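Local coordinates for protein member of DUF4221 family (Bacteroides vulgatus, PDB 3S9J) that is of unknown function but folds as a six-bladed beta-propeller that carries bound sodium ions, at residues His43-Gln48 with Ala80-Arg85; Ser50-Val55 with Leu70-Pro75; Asn76-Val81 with Gly110-Asn115. One frame throughout, in Å; residues are numbered along the deposited sequence. Where two conformers were deposited one is given.

How the contacts relate
Two successive propeller blades are involved, the sheet of strands 31-36 to 63-69 and that of strands 84-86 to 112-117. Contact 1 joins the two blades directly, about 13 Å from the centre of the chain; contact 2 joins the first blade to the connecting loop and contact 3 that loop to the second blade, both about 22 Å out. Centres of contacts 1 and 2 are about 10 Å apart, coupled by N46 N to D53 O at 2.7 Å. Contacts 2 and 3, about 8 Å apart, meet where H71 O approaches L78 N at 2.7 Å. Contact 2 holds a sodium ion, about 8 Å from the side chains of T47 in contact 1 and L78 in contact 3.

Contact 1. Residues His43-Gln48 with Ala80-Arg85; sequences HFENTQ and AVFGSR. With FMT (formic acid), chain J.
E45 projects from strand 39-46 of one propeller blade onto the G83-S84 backbone, where strand 84-86 opens the next blade, making a polar blade-to-blade junction. Its CG is anti to the backbone N (chi1 -176°) and the chain stays extended, which brings the carboxylate to that backbone. G83 N donates to E45 OE2 at 3.1 Å, on the syn lone pair and nearly straight at 165°. T47 OG1 supplies a second donor to E45 OE2 at 2.7 Å, from the anti side, so two bonds hold this oxygen and restrict the turning of the carboxylate. S84 OG accepts a hydrogen bond from H43 NE2 and, if the modelled position of the crowded E45 OE1 holds, donates one to E45 OE1 at 2.6 Å. I54, from strand 53-58 of the first blade, packs against both H43 and S84. The R85 backbone lies over one face of the imidazole, with R85 CA 4.1 Å above its plane and offset toward the rim. At the ring edge, H43 NE2 points at S84 OG over 2.9 Å, almost exactly in the ring plane and with an N-H...O angle of 171°.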
# COMPACT_ATOMS: atom_id res chain seq x y z
N HIS A 43 -0.76 11.94 -6.81
CA HIS A 43 -0.90 12.51 -5.48
C HIS A 43 0.31 12.02 -4.68
O HIS A 43 0.48 10.82 -4.52
CB HIS A 43 -2.17 12.00 -4.85
CG HIS A 43 -2.33 12.33 -3.39
ND1 HIS A 43 -3.27 13.24 -2.95
CD2 HIS A 43 -1.72 11.84 -2.28
CE1 HIS A 43 -3.20 13.33 -1.63
NE2 HIS A 43 -2.30 12.47 -1.19
N PHE A 44 1.14 12.92 -4.18
CA PHE A 44 2.38 12.52 -3.53
C PHE A 44 2.45 13.21 -2.17
O PHE A 44 2.76 14.39 -2.10
CB PHE A 44 3.53 12.91 -4.43
CG PHE A 44 4.93 12.50 -3.96
CD1 PHE A 44 5.66 13.32 -3.11
CD2 PHE A 44 5.53 11.36 -4.47
CE1 PHE A 44 6.98 12.98 -2.75
CE2 PHE A 44 6.85 11.03 -4.11
CZ PHE A 44 7.56 11.86 -3.25
N GLU A 45 2.15 12.46 -1.12
CA GLU A 45 2.21 13.02 0.22
C GLU A 45 3.66 13.32 0.54
O GLU A 45 4.48 12.44 0.48
CB GLU A 45 1.64 12.09 1.26
CG GLU A 45 1.61 12.72 2.65
CD GLU A 45 1.03 11.78 3.67
OE1 GLU A 45 -0.11 11.33 3.45
OE2 GLU A 45 1.69 11.50 4.68
N ASN A 46 3.96 14.55 0.88
CA ASN A 46 5.37 14.99 1.07
C ASN A 46 5.54 15.36 2.54
O ASN A 46 5.66 16.55 2.89
CB ASN A 46 5.60 16.17 0.13
CG ASN A 46 7.00 16.72 0.16
OD1 ASN A 46 7.98 15.96 0.21
ND2 ASN A 46 7.12 18.06 0.14
N THR A 47 5.53 14.33 3.38
CA THR A 47 5.58 14.52 4.84
C THR A 47 6.82 13.89 5.46
O THR A 47 6.95 13.83 6.69
CB THR A 47 4.32 13.93 5.52
OG1 THR A 47 4.15 12.59 5.06
CG2 THR A 47 3.09 14.80 5.17
N GLN A 48 7.74 13.40 4.63
CA GLN A 48 8.99 12.84 5.17
C GLN A 48 9.89 13.94 5.70
O GLN A 48 9.86 15.09 5.25
CB GLN A 48 9.75 12.01 4.15
CG GLN A 48 9.01 10.76 3.73
CD GLN A 48 8.83 9.76 4.85
OE1 GLN A 48 7.73 9.28 5.10
NE2 GLN A 48 9.87 9.48 5.52
N ALA A 80 -0.90 15.59 12.76
CA ALA A 80 -0.20 14.32 12.63
C ALA A 80 -0.52 13.49 11.40
O ALA A 80 -0.78 12.27 11.47
CB ALA A 80 -0.41 13.47 13.89
N VAL A 81 -0.46 14.14 10.24
CA VAL A 81 -0.71 13.49 8.98
C VAL A 81 0.31 12.42 8.65
O VAL A 81 1.54 12.62 8.72
CB VAL A 81 -0.72 14.50 7.82
CG1 VAL A 81 -0.87 13.78 6.45
CG2 VAL A 81 -1.79 15.54 8.04
N PHE A 82 -0.23 11.25 8.37
CA PHE A 82 0.52 10.15 7.81
C PHE A 82 -0.43 9.24 7.05
O PHE A 82 -1.07 8.32 7.57
CB PHE A 82 1.41 9.42 8.81
CG PHE A 82 2.74 9.06 8.21
CD1 PHE A 82 3.51 10.06 7.62
CD2 PHE A 82 3.19 7.76 8.17
CE1 PHE A 82 4.71 9.77 7.02
CE2 PHE A 82 4.41 7.48 7.59
CZ PHE A 82 5.16 8.51 7.00
N GLY A 83 -0.53 9.56 5.78
CA GLY A 83 -1.43 8.90 4.86
C GLY A 83 -2.43 9.93 4.35
O GLY A 83 -3.05 10.68 5.13
N SER A 84 -2.64 9.94 3.04
CA SER A 84 -3.55 10.88 2.40
C SER A 84 -3.92 10.35 1.04
O SER A 84 -3.12 9.69 0.36
CB SER A 84 -2.94 12.28 2.32
OG SER A 84 -1.71 12.26 1.61
N ARG A 85 -5.17 10.62 0.62
CA ARG A 85 -5.66 10.02 -0.59
C ARG A 85 -6.61 10.93 -1.34
O ARG A 85 -7.49 11.55 -0.73
CB ARG A 85 -6.39 8.72 -0.24
CG ARG A 85 -7.62 8.92 0.58
CD ARG A 85 -8.26 7.64 1.06
NE ARG A 85 -8.54 6.65 0.05
CZ ARG A 85 -9.53 6.67 -0.84
NH1 ARG A 85 -10.38 7.69 -0.97
NH2 ARG A 85 -9.68 5.63 -1.63
C FMT J . -11.99 6.91 -4.15
O1 FMT J . -11.11 6.04 -4.05
O2 FMT J . -12.15 7.81 -3.32

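Contact 2. Residues Ser50-Val55 with Leu70-Pro75; sequences SLYDIV and LHKTGP. With NA (sodium ion), chain D; FMT (formic acid), chain N.
Y52 and K72 meet with the lysine chain laid over one face of the phenol ring, the two side chains crossing at about a right angle. K72 CG is anti to the carbonyl carbon; a bend at chi2 (-87°) sets CD on the ring side, and the extended remainder carries CE over the face. K72 CE sits 3.6 Å from the Y52 ring centroid and 15° off the normal, a CH-pi contact. The cation-pi contact is off-centre, with K72 NZ 4.0 Å from the same centroid and 35° off the normal. K72 NZ also donates to P79 O, and Y52 OH is bonded to L78 O and V81 N, so both polar ends are fixed by the following loop.

Y52 CG is anti to its backbone N, beside the carbonyl carbon, whereas L70 CG is anti to its own carbonyl carbon. L70 CB lies 3.8 Å from Y52 CD2, on the side of the ring plane opposite K72, while L70 O is at the ring edge. L70 CD1 packs 3.8 Å from D53 CA and, more loosely, against I54 CG1. D53 turns its carboxylate elsewhere, to R67 in a salt bridge and to N46.

The backbones converge on a sodium ion, which lies in the plane of the Y52 ring beyond its edge. Y52 O binds it at 2.4 Å and L70 O at 2.3 Å; this shared coordination explains how the two carbonyl oxygens can stand 3.3 Å apart. Four waters complete a roughly octahedral shell, and one of them accepts from L70 N. Y52 and D53 together face N46 as a classic beta bulge. With Y52 O and L70 O as its protein ligands, this is a main-chain sodium site beside the outermost strand of a propeller blade.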
# COMPACT_ATOMS: atom_id res chain seq x y z
N SER A 50 11.54 16.98 7.33
CA SER A 50 11.00 18.23 7.82
C SER A 50 9.86 18.75 6.95
O SER A 50 9.29 19.78 7.23
CB SER A 50 12.11 19.29 7.89
OG SER A 50 12.62 19.55 6.59
N LEU A 51 9.56 18.04 5.87
CA LEU A 51 8.56 18.51 4.92
C LEU A 51 7.16 18.17 5.41
O LEU A 51 6.97 17.20 6.13
CB LEU A 51 8.77 17.87 3.55
CG LEU A 51 10.15 18.22 2.98
CD1 LEU A 51 10.41 17.40 1.81
CD2 LEU A 51 10.24 19.72 2.65
N TYR A 52 6.19 18.98 5.02
CA TYR A 52 4.81 18.73 5.45
C TYR A 52 3.78 19.38 4.53
O TYR A 52 3.20 20.42 4.84
CB TYR A 52 4.64 19.23 6.88
CG TYR A 52 3.52 18.58 7.68
CD1 TYR A 52 3.60 17.27 8.08
CD2 TYR A 52 2.39 19.31 8.04
CE1 TYR A 52 2.60 16.69 8.87
CE2 TYR A 52 1.37 18.72 8.82
CZ TYR A 52 1.51 17.42 9.24
OH TYR A 52 0.54 16.86 10.06
N ASP A 53 3.58 18.75 3.38
CA ASP A 53 2.58 19.15 2.41
C ASP A 53 2.27 18.00 1.47
O ASP A 53 2.75 16.89 1.65
CB ASP A 53 2.99 20.45 1.67
CG ASP A 53 4.28 20.33 0.84
OD1 ASP A 53 4.62 19.23 0.36
OD2 ASP A 53 4.96 21.40 0.69
N ILE A 54 1.40 18.26 0.49
CA ILE A 54 1.14 17.31 -0.54
C ILE A 54 1.52 17.94 -1.87
O ILE A 54 1.14 19.08 -2.17
CB ILE A 54 -0.36 16.90 -0.56
CG1 ILE A 54 -0.73 16.16 0.73
CG2 ILE A 54 -0.70 16.01 -1.79
CD1 ILE A 54 -2.25 16.14 0.98
N VAL A 55 2.26 17.18 -2.68
CA VAL A 55 2.61 17.61 -4.01
C VAL A 55 1.80 16.79 -5.01
O VAL A 55 1.67 15.57 -4.87
CB VAL A 55 4.11 17.43 -4.26
CG1 VAL A 55 4.51 17.63 -5.73
CG2 VAL A 55 4.89 18.35 -3.32
N LEU A 70 -0.16 21.96 4.07
CA LEU A 70 -0.67 21.32 5.29
C LEU A 70 -0.13 22.12 6.46
O LEU A 70 1.07 22.32 6.56
CB LEU A 70 -0.22 19.86 5.38
CG LEU A 70 -0.69 18.86 4.34
CD1 LEU A 70 -0.02 17.48 4.57
CD2 LEU A 70 -2.25 18.79 4.31
N HIS A 71 -1.03 22.59 7.33
CA HIS A 71 -0.63 23.37 8.50
C HIS A 71 -0.74 22.52 9.75
O HIS A 71 -1.66 21.70 9.84
CB HIS A 71 -1.57 24.57 8.64
CG HIS A 71 -1.60 25.45 7.43
ND1 HIS A 71 -0.61 26.36 7.15
CD2 HIS A 71 -2.49 25.52 6.41
CE1 HIS A 71 -0.90 26.98 6.01
NE2 HIS A 71 -2.04 26.49 5.55
N LYS A 72 0.20 22.68 10.67
CA LYS A 72 0.22 21.89 11.90
C LYS A 72 -0.75 22.46 12.92
O LYS A 72 -1.32 21.72 13.72
CB LYS A 72 1.64 21.85 12.49
CG LYS A 72 2.58 20.90 11.83
CD LYS A 72 2.46 19.53 12.42
CE LYS A 72 3.47 18.58 11.83
NZ LYS A 72 3.23 17.18 12.27
N THR A 73 -0.92 23.79 12.91
CA THR A 73 -1.71 24.49 13.91
C THR A 73 -2.65 25.47 13.25
O THR A 73 -2.58 25.71 12.05
CB THR A 73 -0.78 25.23 14.91
OG1 THR A 73 -0.10 26.30 14.24
CG2 THR A 73 0.28 24.29 15.46
N GLY A 74 -3.57 25.99 14.05
CA GLY A 74 -4.49 26.99 13.57
C GLY A 74 -5.84 26.39 13.21
O GLY A 74 -6.12 25.23 13.49
N PRO A 75 -6.69 27.17 12.56
CA PRO A 75 -8.02 26.66 12.24
C PRO A 75 -8.02 25.49 11.24
O PRO A 75 -8.97 24.70 11.18
CB PRO A 75 -8.76 27.88 11.67
CG PRO A 75 -7.72 28.88 11.34
CD PRO A 75 -6.46 28.54 12.07
NA NA D . 3.24 22.53 5.89
C FMT N . 0.65 27.33 17.79
O1 FMT N . 1.51 27.48 16.91
O2 FMT N . 0.81 27.70 18.97
O HOH W 1 2.51 23.59 3.93
O HOH W 2 5.54 22.81 5.31
O HOH W 3 4.05 22.56 8.27
O HOH W 4 3.24 24.99 6.44

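Contact 3. Residues Asn76-Val81 with Gly110-Asn115; sequences NGLPAV and GEIIRN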
# COMPACT_ATOMS: atom_id res chain seq x y z
N ASN A 76 -6.95 25.39 10.45
CA ASN A 76 -6.79 24.27 9.52
C ASN A 76 -5.69 23.32 9.96
O ASN A 76 -5.11 22.60 9.17
CB ASN A 76 -6.54 24.83 8.13
CG ASN A 76 -7.74 25.58 7.60
OD1 ASN A 76 -8.85 25.01 7.53
ND2 ASN A 76 -7.57 26.86 7.27
N GLY A 77 -5.43 23.29 11.27
CA GLY A 77 -4.38 22.48 11.83
C GLY A 77 -4.60 20.98 11.72
O GLY A 77 -5.66 20.45 12.09
N LEU A 78 -3.60 20.31 11.15
CA LEU A 78 -3.52 18.88 11.01
C LEU A 78 -2.27 18.44 11.72
O LEU A 78 -1.18 18.41 11.11
CB LEU A 78 -3.45 18.48 9.55
CG LEU A 78 -4.59 18.97 8.66
CD1 LEU A 78 -4.14 18.96 7.20
CD2 LEU A 78 -5.85 18.13 8.83
N PRO A 79 -2.39 18.07 13.01
CA PRO A 79 -1.21 17.79 13.83
C PRO A 79 -0.35 16.62 13.42
O PRO A 79 0.84 16.62 13.73
CB PRO A 79 -1.81 17.50 15.23
CG PRO A 79 -3.11 18.19 15.24
CD PRO A 79 -3.62 18.05 13.82
N ALA A 80 -0.90 15.59 12.76
CA ALA A 80 -0.20 14.32 12.63
C ALA A 80 -0.52 13.49 11.40
O ALA A 80 -0.78 12.27 11.47
CB ALA A 80 -0.41 13.47 13.89
N VAL A 81 -0.46 14.14 10.24
CA VAL A 81 -0.71 13.49 8.98
C VAL A 81 0.31 12.42 8.65
O VAL A 81 1.54 12.62 8.72
CB VAL A 81 -0.72 14.50 7.82
CG1 VAL A 81 -0.87 13.78 6.45
CG2 VAL A 81 -1.79 15.54 8.04
N GLY A 110 -5.75 22.93 1.20
CA GLY A 110 -5.35 22.44 2.50
C GLY A 110 -6.23 22.86 3.67
O GLY A 110 -5.82 22.73 4.83
N GLU A 111 -7.42 23.39 3.37
CA GLU A 111 -8.35 23.81 4.41
C GLU A 111 -9.17 22.64 4.88
O GLU A 111 -9.60 21.81 4.08
CB GLU A 111 -9.25 24.91 3.88
CG GLU A 111 -8.43 26.15 3.47
CD GLU A 111 -9.22 27.16 2.67
OE1 GLU A 111 -10.26 26.82 2.08
OE2 GLU A 111 -8.73 28.31 2.61
N ILE A 112 -9.38 22.56 6.19
CA ILE A 112 -10.16 21.48 6.75
C ILE A 112 -11.65 21.66 6.42
O ILE A 112 -12.22 22.76 6.55
CB ILE A 112 -9.95 21.31 8.26
CG1 ILE A 112 -8.51 20.84 8.55
CG2 ILE A 112 -11.01 20.33 8.84
CD1 ILE A 112 -8.17 20.86 10.01
N ILE A 113 -12.22 20.59 5.91
CA ILE A 113 -13.66 20.46 5.70
C ILE A 113 -14.25 19.88 6.99
O ILE A 113 -15.08 20.53 7.63
CB ILE A 113 -13.96 19.62 4.46
CG1 ILE A 113 -13.37 20.30 3.20
CG2 ILE A 113 -15.49 19.36 4.30
CD1 ILE A 113 -13.39 19.43 1.91
N ARG A 114 -13.79 18.69 7.39
CA ARG A 114 -14.19 18.11 8.66
C ARG A 114 -13.11 17.27 9.31
O ARG A 114 -12.32 16.66 8.63
CB ARG A 114 -15.42 17.25 8.47
CG ARG A 114 -16.64 18.08 8.24
CD ARG A 114 -17.87 17.27 8.37
NE ARG A 114 -17.90 16.48 9.60
CZ ARG A 114 -18.89 15.64 9.86
NH1 ARG A 114 -19.85 15.51 8.96
NH2 ARG A 114 -18.90 14.92 10.98
N ASN A 115 -13.10 17.29 10.65
CA ASN A 115 -12.29 16.35 11.44
C ASN A 115 -13.22 15.26 11.97
O ASN A 115 -14.35 15.56 12.36
CB ASN A 115 -11.68 17.05 12.63
CG ASN A 115 -10.56 17.99 12.25
OD1 ASN A 115 -9.70 17.67 11.43
ND2 ASN A 115 -10.54 19.14 12.92
O HOH W 5 -3.85 22.49 6.71
O HOH W 6 -11.47 25.26 7.45
O HOH W 7 -7.00 18.02 12.25
O HOH W 8 -8.11 21.14 13.31
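N76 grips the backbone of I112 through its amide oxygen: I112 N donates to N76 OD1 at 2.8 Å with an N-H...O angle of 155°. The donor stands above the carbonyl plane, 41° out of it. N76 CG lies beside the backbone N (chi1 -66°), and the amide runs alongside the E111 side chain, pointing the same way. A water donates to both N76 OD1 and I112 O, adding a second link to the same residue. An alanine here would probably leave I112 N without this acceptor and that bridging water without one of its two holds.

Next to this, the I112 side chain points back at the loop. I112 CD1 comes within 3.3 Å of G77 O and 3.8 Å of L78 CD2, the leucine and isoleucine sliding past each other in opposite directions. One water bridges the backbone oxygens N76 O and G110 O; two others link G77 O to the N115 side chain, one at OD1 and one at ND2.

Further out, E111 N is held by N107 OD1, while L78 is packed against L70, Q97 and S104 and pairs by its backbone with H71. I113 and R114 both face S105 in a classic beta bulge. The loop, coming from strand 63-69 of the preceding blade, thus passes the start of strand 112-117 before entering strand 84-86 of the same sheet, the inter-blade connection of a beta-propeller.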